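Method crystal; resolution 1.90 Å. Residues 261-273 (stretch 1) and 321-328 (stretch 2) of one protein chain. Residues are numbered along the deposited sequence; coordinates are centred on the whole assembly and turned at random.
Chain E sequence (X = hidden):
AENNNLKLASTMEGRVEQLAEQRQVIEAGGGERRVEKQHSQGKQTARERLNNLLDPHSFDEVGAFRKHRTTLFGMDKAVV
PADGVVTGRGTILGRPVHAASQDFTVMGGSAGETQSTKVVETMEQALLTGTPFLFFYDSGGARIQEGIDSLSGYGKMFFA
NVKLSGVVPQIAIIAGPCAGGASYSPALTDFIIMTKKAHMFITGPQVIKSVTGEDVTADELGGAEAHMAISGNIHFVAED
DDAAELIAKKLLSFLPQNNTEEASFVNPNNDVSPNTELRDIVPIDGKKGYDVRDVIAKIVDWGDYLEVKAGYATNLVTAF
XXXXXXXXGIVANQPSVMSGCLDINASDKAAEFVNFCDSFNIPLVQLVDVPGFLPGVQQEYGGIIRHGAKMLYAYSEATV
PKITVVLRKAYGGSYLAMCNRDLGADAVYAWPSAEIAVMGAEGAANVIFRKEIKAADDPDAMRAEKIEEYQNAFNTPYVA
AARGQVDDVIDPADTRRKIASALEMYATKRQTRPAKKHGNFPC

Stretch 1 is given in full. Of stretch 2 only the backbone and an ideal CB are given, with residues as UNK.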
ATOM      1  N   GLU E 261      17.093  -7.545  -3.100  1.00  9.56           N
ATOM      2  CA  GLU E 261      17.652  -8.650  -3.895  1.00 14.46           C
ATOM      3  C   GLU E 261      18.291  -9.768  -3.053  1.00 15.17           C
ATOM      4  O   GLU E 261      18.613  -9.582  -1.880  1.00 15.77           O
ATOM      5  CB  GLU E 261      18.737  -8.099  -4.834  1.00 15.81           C
ATOM      6  CG  GLU E 261      18.268  -7.004  -5.786  1.00 22.83           C
ATOM      7  CD  GLU E 261      19.397  -6.076  -6.222  1.00 27.40           C
ATOM      8  OE1 GLU E 261      20.574  -6.508  -6.234  1.00 27.92           O
ATOM      9  OE2 GLU E 261      19.102  -4.912  -6.566  1.00 35.77           O
ATOM     10  N   GLU E 262      18.474 -10.932  -3.665  1.00 16.06           N
ATOM     11  CA  GLU E 262      19.154 -12.032  -2.995  1.00 17.08           C
ATOM     12  C   GLU E 262      20.513 -11.966  -3.669  1.00 19.95           C
ATOM     13  O   GLU E 262      20.605 -11.520  -4.820  1.00 19.77           O
ATOM     14  CB  GLU E 262      18.477 -13.372  -3.285  1.00 22.57           C
ATOM     15  CG  GLU E 262      19.125 -14.535  -2.552  1.00 23.95           C
ATOM     16  CD  GLU E 262      18.335 -15.826  -2.675  1.00 28.39           C
ATOM     17  OE1 GLU E 262      18.764 -16.838  -2.070  1.00 23.23           O
ATOM     18  OE2 GLU E 262      17.291 -15.822  -3.369  1.00 26.08           O
ATOM     19  N   ALA E 263      21.569 -12.381  -2.981  1.00 11.96           N
ATOM     20  CA  ALA E 263      22.901 -12.304  -3.576  1.00 13.44           C
ATOM     21  C   ALA E 263      22.992 -13.115  -4.867  1.00 15.19           C
ATOM     22  O   ALA E 263      22.352 -14.162  -5.008  1.00 13.38           O
ATOM     23  CB  ALA E 263      23.947 -12.796  -2.587  1.00 16.24           C
ATOM     24  N   SER E 264      23.781 -12.625  -5.816  1.00 14.08           N
ATOM     25  CA  SER E 264      23.967 -13.344  -7.071  1.00 17.84           C
ATOM     26  C   SER E 264      24.752 -14.631  -6.774  1.00 20.11           C
ATOM     27  O   SER E 264      25.643 -14.649  -5.914  1.00 18.25           O
ATOM     28  CB  SER E 264      24.731 -12.465  -8.067  1.00 18.97           C
ATOM     29  OG  SER E 264      24.021 -11.263  -8.296  1.00 22.57           O
ATOM     30  N   PHE E 265      24.404 -15.714  -7.463  1.00 16.20           N
ATOM     31  CA  PHE E 265      25.088 -16.984  -7.264  1.00 16.63           C
ATOM     32  C   PHE E 265      26.519 -16.858  -7.760  1.00 18.97           C
ATOM     33  O   PHE E 265      26.790 -16.124  -8.714  1.00 14.79           O
ATOM     34  CB  PHE E 265      24.390 -18.106  -8.043  1.00 17.55           C
ATOM     35  CG  PHE E 265      23.032 -18.484  -7.510  1.00 19.91           C
ATOM     36  CD1 PHE E 265      22.409 -17.739  -6.506  1.00 19.16           C
ATOM     37  CD2 PHE E 265      22.362 -19.584  -8.034  1.00 20.87           C
ATOM     38  CE1 PHE E 265      21.148 -18.090  -6.045  1.00 22.61           C
ATOM     39  CE2 PHE E 265      21.094 -19.938  -7.571  1.00 24.61           C
ATOM     40  CZ  PHE E 265      20.491 -19.190  -6.580  1.00 22.26           C
ATOM     41  N   VAL E 266      27.424 -17.592  -7.126  1.00 15.75           N
ATOM     42  CA  VAL E 266      28.840 -17.576  -7.492  1.00 14.83           C
ATOM     43  C   VAL E 266      29.389 -19.008  -7.603  1.00 16.63           C
ATOM     44  O   VAL E 266      29.137 -19.836  -6.725  1.00 14.63           O
ATOM     45  CB  VAL E 266      29.664 -16.790  -6.427  1.00 16.13           C
ATOM     46  CG1 VAL E 266      31.159 -16.895  -6.714  1.00 17.66           C
ATOM     47  CG2 VAL E 266      29.235 -15.331  -6.426  1.00 13.06           C
ATOM     48  N   ASN E 267      30.114 -19.295  -8.690  1.00 16.69           N
ATOM     49  CA  ASN E 267      30.737 -20.608  -8.916  1.00 20.29           C
ATOM     50  C   ASN E 267      29.918 -21.765  -8.354  1.00 18.09           C
ATOM     51  O   ASN E 267      30.405 -22.524  -7.524  1.00 17.23           O
ATOM     52  CB  ASN E 267      32.122 -20.639  -8.270  1.00 23.95           C
ATOM     53  CG  ASN E 267      33.089 -19.663  -8.911  1.00 34.43           C
ATOM     54  OD1 ASN E 267      34.065 -19.242  -8.289  1.00 36.70           O
ATOM     55  ND2 ASN E 267      32.833 -19.312 -10.168  1.00 34.05           N
ATOM     56  N   PRO E 268      28.681 -21.936  -8.833  1.00 18.75           N
ATOM     57  CA  PRO E 268      27.798 -23.002  -8.361  1.00 20.54           C
ATOM     58  C   PRO E 268      28.311 -24.419  -8.536  1.00 24.28           C
ATOM     59  O   PRO E 268      28.782 -24.793  -9.613  1.00 24.81           O
ATOM     60  CB  PRO E 268      26.513 -22.776  -9.159  1.00 20.01           C
ATOM     61  CG  PRO E 268      26.594 -21.328  -9.583  1.00 22.02           C
ATOM     62  CD  PRO E 268      28.040 -21.163  -9.910  1.00 19.00           C
ATOM     63  N   ASN E 269      28.229 -25.203  -7.468  1.00 19.74           N
ATOM     64  CA  ASN E 269      28.622 -26.605  -7.518  1.00 22.84           C
ATOM     65  C   ASN E 269      27.267 -27.297  -7.378  1.00 27.34           C
ATOM     66  O   ASN E 269      26.602 -27.165  -6.344  1.00 23.79           O
ATOM     67  CB  ASN E 269      29.527 -26.967  -6.340  1.00 26.40           C
ATOM     68  CG  ASN E 269      30.075 -28.373  -6.437  1.00 27.06           C
ATOM     69  OD1 ASN E 269      29.326 -29.336  -6.545  1.00 31.28           O
ATOM     70  ND2 ASN E 269      31.396 -28.498  -6.396  1.00 36.77           N
ATOM     71  N   ASN E 270      26.836 -28.011  -8.412  1.00 26.39           N
ATOM     72  CA  ASN E 270      25.529 -28.655  -8.341  1.00 30.08           C
ATOM     73  C   ASN E 270      25.537 -30.126  -7.976  1.00 24.56           C
ATOM     74  O   ASN E 270      24.486 -30.762  -7.945  1.00 26.54           O
ATOM     75  CB  ASN E 270      24.763 -28.439  -9.645  1.00 32.47           C
ATOM     76  CG  ASN E 270      24.536 -26.969  -9.942  1.00 35.12           C
ATOM     77  OD1 ASN E 270      23.917 -26.249  -9.153  1.00 32.73           O
ATOM     78  ND2 ASN E 270      25.044 -26.515 -11.080  1.00 41.13           N
ATOM     79  N   ASP E 271      26.704 -30.675  -7.685  1.00 26.62           N
ATOM     80  CA  ASP E 271      26.744 -32.073  -7.300  1.00 30.41           C
ATOM     81  C   ASP E 271      26.304 -32.210  -5.846  1.00 28.91           C
ATOM     82  O   ASP E 271      26.824 -31.528  -4.961  1.00 26.75           O
ATOM     83  CB  ASP E 271      28.146 -32.656  -7.447  1.00 30.53           C
ATOM     84  CG  ASP E 271      28.193 -34.126  -7.059  1.00 38.72           C
ATOM     85  OD1 ASP E 271      27.498 -34.931  -7.717  1.00 42.75           O
ATOM     86  OD2 ASP E 271      28.905 -34.477  -6.095  1.00 36.79           O
ATOM     87  N   VAL E 272      25.341 -33.092  -5.608  1.00 24.60           N
ATOM     88  CA  VAL E 272      24.847 -33.323  -4.262  1.00 26.42           C
ATOM     89  C   VAL E 272      24.901 -34.811  -3.931  1.00 25.22           C
ATOM     90  O   VAL E 272      24.156 -35.295  -3.078  1.00 23.80           O
ATOM     91  CB  VAL E 272      23.395 -32.793  -4.095  1.00 26.96           C
ATOM     92  CG1 VAL E 272      23.397 -31.267  -4.140  1.00 21.88           C
ATOM     93  CG2 VAL E 272      22.501 -33.340  -5.196  1.00 26.53           C
ATOM     94  N   SER E 273      25.805 -35.524  -4.600  1.00 24.24           N
ATOM     95  CA  SER E 273      25.960 -36.960  -4.392  1.00 24.25           C
ATOM     96  C   SER E 273      26.264 -37.235  -2.926  1.00 25.68           C
ATOM     97  O   SER E 273      26.752 -36.361  -2.212  1.00 25.86           O
ATOM     98  CB  SER E 273      27.083 -37.507  -5.278  1.00 26.53           C
ATOM     99  OG  SER E 273      28.311 -36.869  -4.990  1.00 32.03           O
ATOM    100  N   UNK E 321      28.577 -19.318   3.466  1.00 10.75           N
ATOM    101  CA  UNK E 321      28.994 -20.354   2.543  1.00 10.23           C
ATOM    102  C   UNK E 321      28.006 -20.367   1.410  1.00 14.06           C
ATOM    103  O   UNK E 321      27.131 -19.502   1.322  1.00 12.27           O
ATOM    104  CB  UNK E 321      29.087 -21.722   3.221  1.00 10.23           C
ATOM    105  N   UNK E 322      28.133 -21.359   0.540  1.00 13.40           N
ATOM    106  CA  UNK E 322      27.212 -21.467  -0.568  1.00 11.71           C
ATOM    107  C   UNK E 322      26.784 -22.901  -0.809  1.00 11.21           C
ATOM    108  O   UNK E 322      27.547 -23.849  -0.575  1.00 15.63           O
ATOM    109  CB  UNK E 322      27.844 -20.888  -1.836  1.00 11.71           C
ATOM    110  N   UNK E 323      25.538 -23.054  -1.236  1.00 15.50           N
ATOM    111  CA  UNK E 323      25.025 -24.368  -1.583  1.00 17.82           C
ATOM    112  C   UNK E 323      24.453 -24.176  -2.978  1.00 15.08           C
ATOM    113  O   UNK E 323      23.542 -23.376  -3.176  1.00 19.22           O
ATOM    114  CB  UNK E 323      23.991 -24.889  -0.583  1.00 17.82           C
ATOM    115  N   UNK E 324      25.008 -24.894  -3.948  1.00 18.50           N
ATOM    116  CA  UNK E 324      24.570 -24.767  -5.337  1.00 16.28           C
ATOM    117  C   UNK E 324      24.697 -23.306  -5.779  1.00 18.33           C
ATOM    118  O   UNK E 324      23.846 -22.783  -6.502  1.00 16.02           O
ATOM    119  CB  UNK E 324      23.131 -25.260  -5.501  1.00 16.28           C
ATOM    120  N   UNK E 325      25.765 -22.653  -5.327  1.00 16.23           N
ATOM    121  CA  UNK E 325      26.015 -21.262  -5.688  1.00 17.65           C
ATOM    122  C   UNK E 325      25.266 -20.194  -4.915  1.00 17.18           C
ATOM    123  O   UNK E 325      25.566 -19.007  -5.053  1.00 16.86           O
ATOM    124  CB  UNK E 325      25.689 -21.082  -7.172  1.00 17.65           C
ATOM    125  N   UNK E 326      24.302 -20.599  -4.093  1.00 14.40           N
ATOM    126  CA  UNK E 326      23.498 -19.649  -3.322  1.00 12.07           C
ATOM    127  C   UNK E 326      24.127 -19.330  -1.965  1.00 15.26           C
ATOM    128  O   UNK E 326      24.514 -20.247  -1.226  1.00 16.32           O
ATOM    129  CB  UNK E 326      22.086 -20.203  -3.119  1.00 12.07           C
ATOM    130  N   UNK E 327      24.231 -18.036  -1.643  1.00 14.77           N
ATOM    131  CA  UNK E 327      24.768 -17.615  -0.352  1.00 14.32           C
ATOM    132  C   UNK E 327      23.857 -18.116   0.761  1.00 12.84           C
ATOM    133  O   UNK E 327      22.633 -18.001   0.661  1.00 13.63           O
ATOM    134  CB  UNK E 327      24.914 -16.093  -0.288  1.00 14.32           C
ATOM    135  N   UNK E 328      24.463 -18.684   1.805  1.00 10.84           N
ATOM    136  CA  UNK E 328      23.723 -19.140   2.983  1.00 11.62           C
ATOM    137  C   UNK E 328      24.545 -18.789   4.223  1.00 10.25           C
ATOM    138  O   UNK E 328      25.770 -18.615   4.149  1.00 10.76           O
ATOM    139  CB  UNK E 328      23.437 -20.642   2.917  1.00 11.62           C
TER

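Stretch 2 is the tip of a hairpin: the ends of two strands, 321-323, which begins earlier in the chain, and 326-328, which continues later, joined by a type I' turn from 323 to 326, with stretch 1 draped irregularly over the turn.

Position 321 has nothing of stretch 1 within reach of its CB, so this contact sets no preference; the residue is Ala321, whose N and O pair with the backbone of position 328.

At position 322 the CA-to-CB bond points toward stretch 1, yet the ideal CB is still 5.2 Å from Val266 O. A long side chain is needed to close the gap, and Met, Lys, Gln or Arg could run along Val266. It is Arg322: Val266 CB lies over one face of the guanidinium, 3.5 Å from Arg322 NE, while a water accepts from NE and donates to Ser264 O.

Position 323 points away, and a strand backbone admits many residues, beta-branched ones included. It is Val323.

Position 324 has phi/psi of 57/38, a left-handed conformation that Asn, Asp and Gly tolerate best. Its CB lies 4.0 Å from Asn269 O, an acceptor that asks for a donor on a short arm. Asn324 meets both demands: ND2 donates to Asn269 O at 2.8 Å, and the amide also packs near Val272, with ND2 4.0 Å from Val272 CG1.

At position 325 phi is 81°, which by itself favours glycine, and the ideal CB would sit 2.6 Å from Pro268 CG, a clash, and 3.4 Å from Phe265 CB. Gly325 is the natural answer. Its CA comes within 3.7 Å of Pro268 CA, and its O accepts from Val266 N at 3.1 Å.

Position 326 starts out sideways, its ideal CB 3.7 Å from Phe265 CE1 and 4.8 Å from the carboxylate oxygen Glu262 OE1. Lys or Arg would suit the charge, and an aliphatic stem would suit the ring. Arg326 serves both: CB sits over the face of the Phe265 ring, 4.2 Å from its centroid, and the side chain bends at chi3 (m) so that NH1 forms a salt bridge with Glu262 OE1 at 2.9 Å. Phe265 CZ covers one face of the guanidinium, while the carboxylate oxygen meets its edge.

Position 327 points toward Ala263, with the ideal CB 4.1 Å from Ala263 CB. A small residue such as Ala, Ser or Thr fits. In Ser327, OG lies 3.6 Å from Ala263 CB and accepts from the same water that links Ser264 O to position 322.

Position 328 points away, leaving the choice open; it is Val328.

Stretch 2 (321-328) ARVNGRSV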
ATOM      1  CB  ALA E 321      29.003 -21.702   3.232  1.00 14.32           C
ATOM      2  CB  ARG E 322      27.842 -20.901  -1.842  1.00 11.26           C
ATOM      3  CG  ARG E 322      27.917 -19.372  -1.872  1.00 10.39           C
ATOM      4  CD  ARG E 322      28.563 -18.884  -3.149  1.00 13.29           C
ATOM      5  NE  ARG E 322      28.807 -17.445  -3.107  1.00 14.32           N
ATOM      6  CZ  ARG E 322      29.970 -16.881  -2.807  1.00 10.40           C
ATOM      7  NH1 ARG E 322      31.029 -17.625  -2.517  1.00 12.30           N
ATOM      8  NH2 ARG E 322      30.069 -15.557  -2.798  1.00 12.37           N
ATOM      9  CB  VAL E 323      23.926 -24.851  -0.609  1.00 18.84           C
ATOM     10  CG1 VAL E 323      23.397 -26.214  -1.078  1.00 17.52           C
ATOM     11  CG2 VAL E 323      24.511 -24.990   0.808  1.00 12.79           C
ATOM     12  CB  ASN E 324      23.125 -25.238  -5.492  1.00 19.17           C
ATOM     13  CG  ASN E 324      22.946 -26.726  -5.168  1.00 19.59           C
ATOM     14  OD1 ASN E 324      21.858 -27.148  -4.788  1.00 19.84           O
ATOM     15  ND2 ASN E 324      24.003 -27.515  -5.335  1.00 19.53           N
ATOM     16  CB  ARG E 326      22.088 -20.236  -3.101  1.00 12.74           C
ATOM     17  CG  ARG E 326      21.101 -19.374  -2.340  1.00 12.34           C
ATOM     18  CD  ARG E 326      19.962 -20.242  -1.792  1.00 17.38           C
ATOM     19  NE  ARG E 326      19.292 -21.026  -2.840  1.00 16.99           N
ATOM     20  CZ  ARG E 326      18.462 -20.498  -3.738  1.00 20.91           C
ATOM     21  NH1 ARG E 326      18.195 -19.201  -3.703  1.00 17.52           N
ATOM     22  NH2 ARG E 326      17.931 -21.253  -4.691  1.00 18.70           N
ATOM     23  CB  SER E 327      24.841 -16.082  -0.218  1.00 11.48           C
ATOM     24  OG  SER E 327      25.810 -15.498  -1.073  1.00 14.84           O
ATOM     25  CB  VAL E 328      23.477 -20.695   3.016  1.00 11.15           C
ATOM     26  CG1 VAL E 328      22.637 -21.121   1.821  1.00 13.60           C
ATOM     27  CG2 VAL E 328      24.802 -21.448   3.064  1.00 15.78           C
TER
HETATM   28  O   HOH W   1      21.137 -16.206  -0.727  1.00 11.96           O
HETATM   29  O   HOH W   2      22.592 -16.227  -3.186  1.00 14.78           O
HETATM   30  O   HOH W   3      26.596 -15.699  -3.491  1.00 16.69           O
HETATM   31  O   HOH W   4      22.861 -23.698  -8.796  1.00 29.89           O
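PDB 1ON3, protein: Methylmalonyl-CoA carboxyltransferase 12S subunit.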